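Local coordinates for H subunit of photosynthetic reaction center complex (Rhodopseudomonas palustris, PDB 6Z5S), which caps the cytoplasmic side of the photosynthetic reaction centre with a globular domain held by one membrane helix, and probably supports proton delivery to the secondary quinone, at residues L64-A69 / L121-L126; L85-P90 / A94-T99; P219-S222 / Q226-K229. All blocks are in the same frame, centred on the assembly; numbering follows the deposited sequence.

Contact 1 (L64-A69 / L121-L126); sequences LLRGGA and LGLDNL
The guanidinium of Arg-66 lies with one face over the backbone of Leu-123, whose CA stands 3.9 Å above the plane and over its centre. Arg-66 belongs to a type I beta turn from Leu-65 to Gly-68, in the loop that joins strand 61-64 to strand 70-73. The partner is an irregular loop, 121-126, that leads to strand 129-131, and the long arginine side chain spans the gap between them: even the nearest pair of CA atoms, Arg-66 and Leu-123, is 8.6 Å apart. The CB of Arg-66 already points toward the other loop, and a bend at chi3 (-70°) turns the chain from CD into the guanidinium so that it enters the curve of 121-126. Alongside the bend, Arg-66 CD touches Leu-123 CD1 at 3.9 Å, the two side chains crossing at about a right angle. The leucine leaves its own backbone away from the arginine, yet its branched tip comes back to the aliphatic part of the chain.

NH2 of Arg-66 donates to Asn-125 OD1 over 2.8 Å, with an N-H...O angle of 148°. The donor sits well above the carbonyl plane, 53° out of it, so the bond does not follow a lone pair. Two backbone carbonyls, Gly-122 O and Leu-123 O, also lie near the guanidinium, at angles too poor for hydrogen bonds; they probably ease its charge. Asp-124, on the same loop, turns away and forms a salt bridge with Arg-170, while an apolar side chain of a neighbouring protein packs on Arg-66. At the edge of the guanidinium and in its plane, Leu-121 CB meets NH1 of Arg-66 at 3.7 Å.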
loop_
_atom_site.group_PDB
_atom_site.type_symbol
_atom_site.label_atom_id
_atom_site.label_comp_id
_atom_site.label_asym_id
_atom_site.label_seq_id
_atom_site.Cartn_x
_atom_site.Cartn_y
_atom_site.Cartn_z
ATOM N N LEU D 64 27.886 1.140 -14.008
ATOM C CA LEU D 64 28.362 1.275 -15.372
ATOM C C LEU D 64 27.459 2.244 -16.117
ATOM O O LEU D 64 26.235 2.108 -16.076
ATOM C CB LEU D 64 28.376 -0.082 -16.068
ATOM C CG LEU D 64 28.788 -0.098 -17.532
ATOM C CD1 LEU D 64 30.273 0.164 -17.660
ATOM C CD2 LEU D 64 28.423 -1.427 -18.150
ATOM N N LEU D 65 28.056 3.220 -16.785
ATOM C CA LEU D 65 27.294 4.187 -17.554
ATOM C C LEU D 65 27.337 3.810 -19.032
ATOM O O LEU D 65 28.023 2.873 -19.439
ATOM C CB LEU D 65 27.822 5.596 -17.307
ATOM C CG LEU D 65 28.057 5.911 -15.832
ATOM C CD1 LEU D 65 28.508 7.336 -15.666
ATOM C CD2 LEU D 65 26.808 5.660 -15.030
ATOM N N ARG D 66 26.586 4.553 -19.845
ATOM C CA ARG D 66 26.373 4.149 -21.230
ATOM C C ARG D 66 27.669 4.162 -22.026
ATOM O O ARG D 66 28.044 3.157 -22.641
ATOM C CB ARG D 66 25.335 5.050 -21.892
ATOM C CG ARG D 66 23.916 4.616 -21.655
ATOM C CD ARG D 66 22.968 5.370 -22.558
ATOM N NE ARG D 66 22.867 6.773 -22.178
ATOM C CZ ARG D 66 23.318 7.780 -22.914
ATOM N NH1 ARG D 66 23.181 9.026 -22.486
ATOM N NH2 ARG D 66 23.907 7.545 -24.076
ATOM N N GLY D 67 28.371 5.286 -22.028
ATOM C CA GLY D 67 29.552 5.391 -22.858
ATOM C C GLY D 67 30.754 4.689 -22.267
ATOM O O GLY D 67 31.867 5.219 -22.303
ATOM N N GLY D 68 30.545 3.495 -21.720
ATOM C CA GLY D 68 31.599 2.774 -21.043
ATOM C C GLY D 68 32.128 3.434 -19.793
ATOM O O GLY D 68 33.004 2.864 -19.136
ATOM N N ALA D 69 31.621 4.610 -19.434
ATOM C CA ALA D 69 32.072 5.298 -18.240
ATOM C C ALA D 69 31.632 4.532 -16.999
ATOM O O ALA D 69 30.996 3.480 -17.069
ATOM C CB ALA D 69 31.543 6.728 -18.223
ATOM N N LEU D 121 22.886 13.654 -20.697
ATOM C CA LEU D 121 22.861 13.305 -22.109
ATOM C C LEU D 121 21.687 12.421 -22.499
ATOM O O LEU D 121 21.487 12.181 -23.692
ATOM C CB LEU D 121 24.168 12.618 -22.499
ATOM C CG LEU D 121 25.406 13.462 -22.215
ATOM C CD1 LEU D 121 26.624 12.829 -22.844
ATOM C CD2 LEU D 121 25.214 14.878 -22.718
ATOM N N GLY D 122 20.912 11.936 -21.539
ATOM C CA GLY D 122 19.732 11.163 -21.869
ATOM C C GLY D 122 20.019 9.866 -22.593
ATOM O O GLY D 122 20.575 8.934 -22.006
ATOM N N LEU D 123 19.640 9.785 -23.859
ATOM C CA LEU D 123 19.816 8.526 -24.570
ATOM C C LEU D 123 20.553 8.669 -25.890
ATOM O O LEU D 123 21.356 7.799 -26.230
ATOM C CB LEU D 123 18.457 7.874 -24.809
ATOM C CG LEU D 123 18.528 6.387 -25.130
ATOM C CD1 LEU D 123 19.449 5.688 -24.155
ATOM C CD2 LEU D 123 17.147 5.785 -25.081
ATOM N N ASP D 124 20.303 9.735 -26.642
ATOM C CA ASP D 124 20.993 9.971 -27.900
ATOM C C ASP D 124 22.264 10.785 -27.722
ATOM O O ASP D 124 22.727 11.412 -28.682
ATOM C CB ASP D 124 20.062 10.665 -28.890
ATOM C CG ASP D 124 19.220 11.736 -28.239
ATOM O OD1 ASP D 124 19.285 11.870 -27.000
ATOM O OD2 ASP D 124 18.492 12.444 -28.966
ATOM N N ASN D 125 22.828 10.796 -26.515
ATOM C CA ASN D 125 24.080 11.492 -26.229
ATOM C C ASN D 125 23.979 12.980 -26.549
ATOM O O ASN D 125 24.920 13.591 -27.056
ATOM C CB ASN D 125 25.246 10.846 -26.976
ATOM C CG ASN D 125 25.609 9.495 -26.413
ATOM O OD1 ASN D 125 25.685 9.318 -25.198
ATOM N ND2 ASN D 125 25.817 8.523 -27.291
ATOM N N LEU D 126 22.826 13.563 -26.259
ATOM C CA LEU D 126 22.615 14.990 -26.408
ATOM C C LEU D 126 22.000 15.541 -25.135
ATOM O O LEU D 126 21.267 14.832 -24.443
ATOM C CB LEU D 126 21.693 15.291 -27.595
ATOM C CG LEU D 126 22.227 14.848 -28.953
ATOM C CD1 LEU D 126 21.188 15.093 -30.027
ATOM C CD2 LEU D 126 23.523 15.562 -29.277
#

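Contact 2 (L85-P90 / A94-T99); sequences LTPAAP and APFVPT
Leu-85 packs against Phe-96, Val-97 and Pro-98 in a two-stranded antiparallel beta hairpin, strands 85-87 and 96-98, whose directions differ by 145°. Its CB stands 4.0 Å from Phe-96 CB. With CG set opposite the carbonyl carbon (chi1 -81°), the fork remains over the same partner: CG is 4.2 Å and CD1 4.1 Å from Phe-96 CB. CD2 of Leu-85 comes closer, packing 3.7 Å from Phe-96 CB, and reaches farthest along the other strand, lying 3.5 Å from Val-97 O and touching Pro-98 CD as well. The phenylalanine chain crosses Leu-85 at about a right angle and carries its ring to Pro-87, where CD2 and CE2 run against CB and CD of the proline. Beyond the end of strand 96-98, Thr-99 CG2 meets Thr-86 CG2.

Thr-86 and Val-97 form the hydrogen-bonded pair, Thr-86 N giving to Val-97 O at 2.9 Å and Val-97 N to Thr-86 O at 2.8 Å. Nearer the turn, Ala-88 N reaches Pro-95 O over 2.8 Å, nearly straight at 165°. Replacing Leu-85 by an alanine would probably leave a gap beside Phe-96 CB and Pro-98 CD, and Val-107, which packs on both Leu-85 and Pro-98, would lose one of its neighbours. A backbone of another protein also lies against Leu-85. Pro-87 and Pro-98, which have no N-H to give, both occupy non-hydrogen-bonded pairs, so the ladder loses no cross-strand bond to them, and apolar packing and CA-H...O contacts join the strands there.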
loop_
_atom_site.group_PDB
_atom_site.type_symbol
_atom_site.label_atom_id
_atom_site.label_comp_id
_atom_site.label_asym_id
_atom_site.label_seq_id
_atom_site.Cartn_x
_atom_site.Cartn_y
_atom_site.Cartn_z
ATOM N N LEU D 85 30.571 28.956 6.747
ATOM C CA LEU D 85 29.678 28.818 7.885
ATOM C C LEU D 85 30.487 28.836 9.169
ATOM O O LEU D 85 31.629 28.378 9.204
ATOM C CB LEU D 85 28.868 27.523 7.805
ATOM C CG LEU D 85 27.633 27.531 6.915
ATOM C CD1 LEU D 85 27.133 26.130 6.734
ATOM C CD2 LEU D 85 26.562 28.390 7.528
ATOM N N THR D 86 29.884 29.368 10.227
ATOM C CA THR D 86 30.543 29.338 11.519
ATOM C C THR D 86 29.559 28.914 12.600
ATOM O O THR D 86 28.401 29.329 12.583
ATOM C CB THR D 86 31.157 30.700 11.867
ATOM O OG1 THR D 86 31.866 30.596 13.106
ATOM C CG2 THR D 86 30.097 31.779 11.978
ATOM N N PRO D 87 29.983 28.072 13.536
ATOM C CA PRO D 87 29.047 27.574 14.548
ATOM C C PRO D 87 28.512 28.698 15.419
ATOM O O PRO D 87 29.267 29.523 15.933
ATOM C CB PRO D 87 29.889 26.579 15.351
ATOM C CG PRO D 87 31.287 26.886 15.014
ATOM C CD PRO D 87 31.298 27.428 13.637
ATOM N N ALA D 88 27.191 28.725 15.572
ATOM C CA ALA D 88 26.539 29.716 16.414
ATOM C C ALA D 88 26.788 29.483 17.893
ATOM O O ALA D 88 26.387 30.320 18.706
ATOM C CB ALA D 88 25.037 29.720 16.148
ATOM N N ALA D 89 27.431 28.380 18.259
ATOM C CA ALA D 89 27.689 28.060 19.653
ATOM C C ALA D 89 28.704 26.936 19.706
ATOM O O ALA D 89 28.767 26.124 18.778
ATOM C CB ALA D 89 26.399 27.654 20.373
ATOM N N PRO D 90 29.512 26.860 20.763
ATOM C CA PRO D 90 30.562 25.837 20.818
ATOM C C PRO D 90 30.067 24.438 21.127
ATOM O O PRO D 90 30.848 23.489 20.993
ATOM C CB PRO D 90 31.473 26.342 21.939
ATOM C CG PRO D 90 30.585 27.163 22.787
ATOM C CD PRO D 90 29.619 27.821 21.870
ATOM N N ALA D 94 24.858 22.550 17.716
ATOM C CA ALA D 94 24.520 23.943 17.504
ATOM C C ALA D 94 24.406 24.232 16.012
ATOM O O ALA D 94 25.149 23.664 15.211
ATOM C CB ALA D 94 25.571 24.850 18.130
ATOM N N PRO D 95 23.485 25.097 15.608
ATOM C CA PRO D 95 23.378 25.453 14.195
ATOM C C PRO D 95 24.529 26.347 13.765
ATOM O O PRO D 95 25.305 26.855 14.573
ATOM C CB PRO D 95 22.040 26.185 14.118
ATOM C CG PRO D 95 21.853 26.736 15.463
ATOM C CD PRO D 95 22.456 25.759 16.421
ATOM N N PHE D 96 24.637 26.530 12.460
ATOM C CA PHE D 96 25.680 27.356 11.886
ATOM C C PHE D 96 25.083 28.638 11.337
ATOM O O PHE D 96 23.897 28.703 11.010
ATOM C CB PHE D 96 26.427 26.618 10.784
ATOM C CG PHE D 96 27.186 25.436 11.271
ATOM C CD1 PHE D 96 26.587 24.198 11.344
ATOM C CD2 PHE D 96 28.499 25.560 11.659
ATOM C CE1 PHE D 96 27.282 23.107 11.793
ATOM C CE2 PHE D 96 29.197 24.471 12.111
ATOM C CZ PHE D 96 28.587 23.244 12.178
ATOM N N VAL D 97 25.919 29.664 11.257
ATOM C CA VAL D 97 25.532 30.980 10.778
ATOM C C VAL D 97 26.354 31.263 9.530
ATOM O O VAL D 97 27.565 31.033 9.536
ATOM C CB VAL D 97 25.768 32.075 11.833
ATOM C CG1 VAL D 97 25.396 33.423 11.279
ATOM C CG2 VAL D 97 24.977 31.773 13.080
ATOM N N PRO D 98 25.743 31.722 8.439
ATOM C CA PRO D 98 26.514 32.050 7.233
ATOM C C PRO D 98 27.383 33.275 7.469
ATOM O O PRO D 98 26.889 34.341 7.836
ATOM C CB PRO D 98 25.434 32.312 6.181
ATOM C CG PRO D 98 24.221 32.635 6.956
ATOM C CD PRO D 98 24.297 31.846 8.216
ATOM N N THR D 99 28.688 33.110 7.264
ATOM C CA THR D 99 29.611 34.216 7.480
ATOM C C THR D 99 29.451 35.286 6.412
ATOM O O THR D 99 29.520 36.482 6.713
ATOM C CB THR D 99 31.048 33.704 7.498
ATOM O OG1 THR D 99 31.415 33.289 6.180
ATOM C CG2 THR D 99 31.182 32.531 8.441
#

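Contact 3 (P219-S222 / Q226-K229); sequences PTTS and QVSK
The peptide between Gln-226 and Val-227 is the flat group met here, and Thr-221 reaches it at its oxygen end instead of lying over either face. Thr-221 OG1 stands 3.1 Å from Gln-226 O, tilted about 18° from the peptide plane, and the hydrogen bond is weak. The hydroxyl proton has other acceptors near it, Lys-223 O and Glu-231 OE1, so the bond to the Gln-226 carbonyl may be only part of its use. The Gln-226 side chain packs on Pro-119 and Pro-127.

Thr-221 sends its CB toward the other segment, and chi1 of 172° sets OG1 opposite its own backbone N, which directs the oxygen at the Gln-226 carbonyl. The same oxygen lies 3.9 Å from Val-227 CA and 4.2 Å from Val-227 CB, a light touch on the side of the buried valine. The two backbones pass closest at Thr-221 and Val-227, whose CA atoms are 5.9 Å apart. Contact between the segments is small, and much of their connection runs through a third party.

That party is the carboxylate of Glu-231, in the first turn of helix 229-245: OE2 takes the N-H of Ser-222 and OE1 that of Ser-228, so one acidic group holds a backbone amide from each segment. Ser-228 OG meanwhile bonds to Asp-117 OD2 and also caps a backbone N just beyond the segment. A serine at the N-cap whose own N-H is taken by the glutamate three residues later has the spacing of a capping box, here at the start of helix 229-245.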
loop_
_atom_site.group_PDB
_atom_site.type_symbol
_atom_site.label_atom_id
_atom_site.label_comp_id
_atom_site.label_asym_id
_atom_site.label_seq_id
_atom_site.Cartn_x
_atom_site.Cartn_y
_atom_site.Cartn_z
ATOM N N PRO D 219 23.088 32.430 -10.879
ATOM C CA PRO D 219 24.268 31.886 -11.560
ATOM C C PRO D 219 23.970 31.579 -13.019
ATOM O O PRO D 219 23.009 30.879 -13.340
ATOM C CB PRO D 219 24.580 30.613 -10.766
ATOM C CG PRO D 219 23.894 30.788 -9.471
ATOM C CD PRO D 219 22.667 31.579 -9.758
ATOM N N THR D 220 24.805 32.109 -13.902
ATOM C CA THR D 220 24.592 31.974 -15.333
ATOM C C THR D 220 25.262 30.717 -15.868
ATOM O O THR D 220 26.315 30.293 -15.388
ATOM C CB THR D 220 25.132 33.193 -16.073
ATOM O OG1 THR D 220 26.534 33.322 -15.814
ATOM C CG2 THR D 220 24.424 34.444 -15.610
ATOM N N THR D 221 24.637 30.126 -16.881
ATOM C CA THR D 221 25.185 28.945 -17.532
ATOM C C THR D 221 26.300 29.336 -18.491
ATOM O O THR D 221 26.238 30.378 -19.149
ATOM C CB THR D 221 24.082 28.191 -18.274
ATOM O OG1 THR D 221 24.659 27.142 -19.055
ATOM C CG2 THR D 221 23.306 29.126 -19.178
ATOM N N SER D 222 27.330 28.494 -18.564
ATOM C CA SER D 222 28.507 28.837 -19.355
ATOM C C SER D 222 28.208 28.765 -20.846
ATOM O O SER D 222 28.523 29.695 -21.596
ATOM C CB SER D 222 29.670 27.920 -18.993
ATOM O OG SER D 222 29.360 26.575 -19.291
ATOM N N GLN D 226 22.797 24.837 -23.581
ATOM C CA GLN D 226 22.816 23.655 -22.741
ATOM C C GLN D 226 23.249 24.063 -21.345
ATOM O O GLN D 226 24.014 25.012 -21.167
ATOM C CB GLN D 226 23.738 22.575 -23.309
ATOM C CG GLN D 226 25.202 22.803 -23.037
ATOM C CD GLN D 226 26.080 21.835 -23.789
ATOM O OE1 GLN D 226 25.742 21.404 -24.887
ATOM N NE2 GLN D 226 27.214 21.487 -23.203
ATOM N N VAL D 227 22.739 23.344 -20.356
ATOM C CA VAL D 227 23.006 23.631 -18.956
ATOM C C VAL D 227 23.517 22.362 -18.293
ATOM O O VAL D 227 22.986 21.271 -18.524
ATOM C CB VAL D 227 21.747 24.178 -18.248
ATOM C CG1 VAL D 227 20.606 23.185 -18.324
ATOM C CG2 VAL D 227 22.051 24.529 -16.808
ATOM N N SER D 228 24.567 22.499 -17.496
ATOM C CA SER D 228 25.170 21.366 -16.818
ATOM C C SER D 228 24.461 21.094 -15.496
ATOM O O SER D 228 23.723 21.927 -14.972
ATOM C CB SER D 228 26.654 21.619 -16.579
ATOM O OG SER D 228 26.842 22.499 -15.493
ATOM N N LYS D 229 24.699 19.900 -14.953
ATOM C CA LYS D 229 24.116 19.547 -13.664
ATOM C C LYS D 229 24.574 20.501 -12.572
ATOM O O LYS D 229 23.798 20.854 -11.673
ATOM C CB LYS D 229 24.482 18.109 -13.308
ATOM C CG LYS D 229 23.652 17.069 -14.025
ATOM C CD LYS D 229 24.193 15.675 -13.801
ATOM C CE LYS D 229 25.289 15.347 -14.787
ATOM N NZ LYS D 229 25.812 13.977 -14.569
#

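Beyond membrane helix 9-31, the chain reaches the turn at 64-69, where contact 1 opens a loop that closes only at 121-126. Nested inside that span is contact 2, the short hairpin of 85-90 and 94-99. Their centres lie 41 Å apart, on opposite sides of the chain's centre, so the excursion is long. After contact 1 closes, the chain builds the four-stranded sheet that starts with strand 129-131. Contact 3 then follows in series, closing a tight loop before helix 229-245. It comes within about 7 Å of contact 1, nearest atoms, without touching. Contacts 1 and 2 tie parts of the N-terminal region together, while contact 3 sets the approach to the last helix.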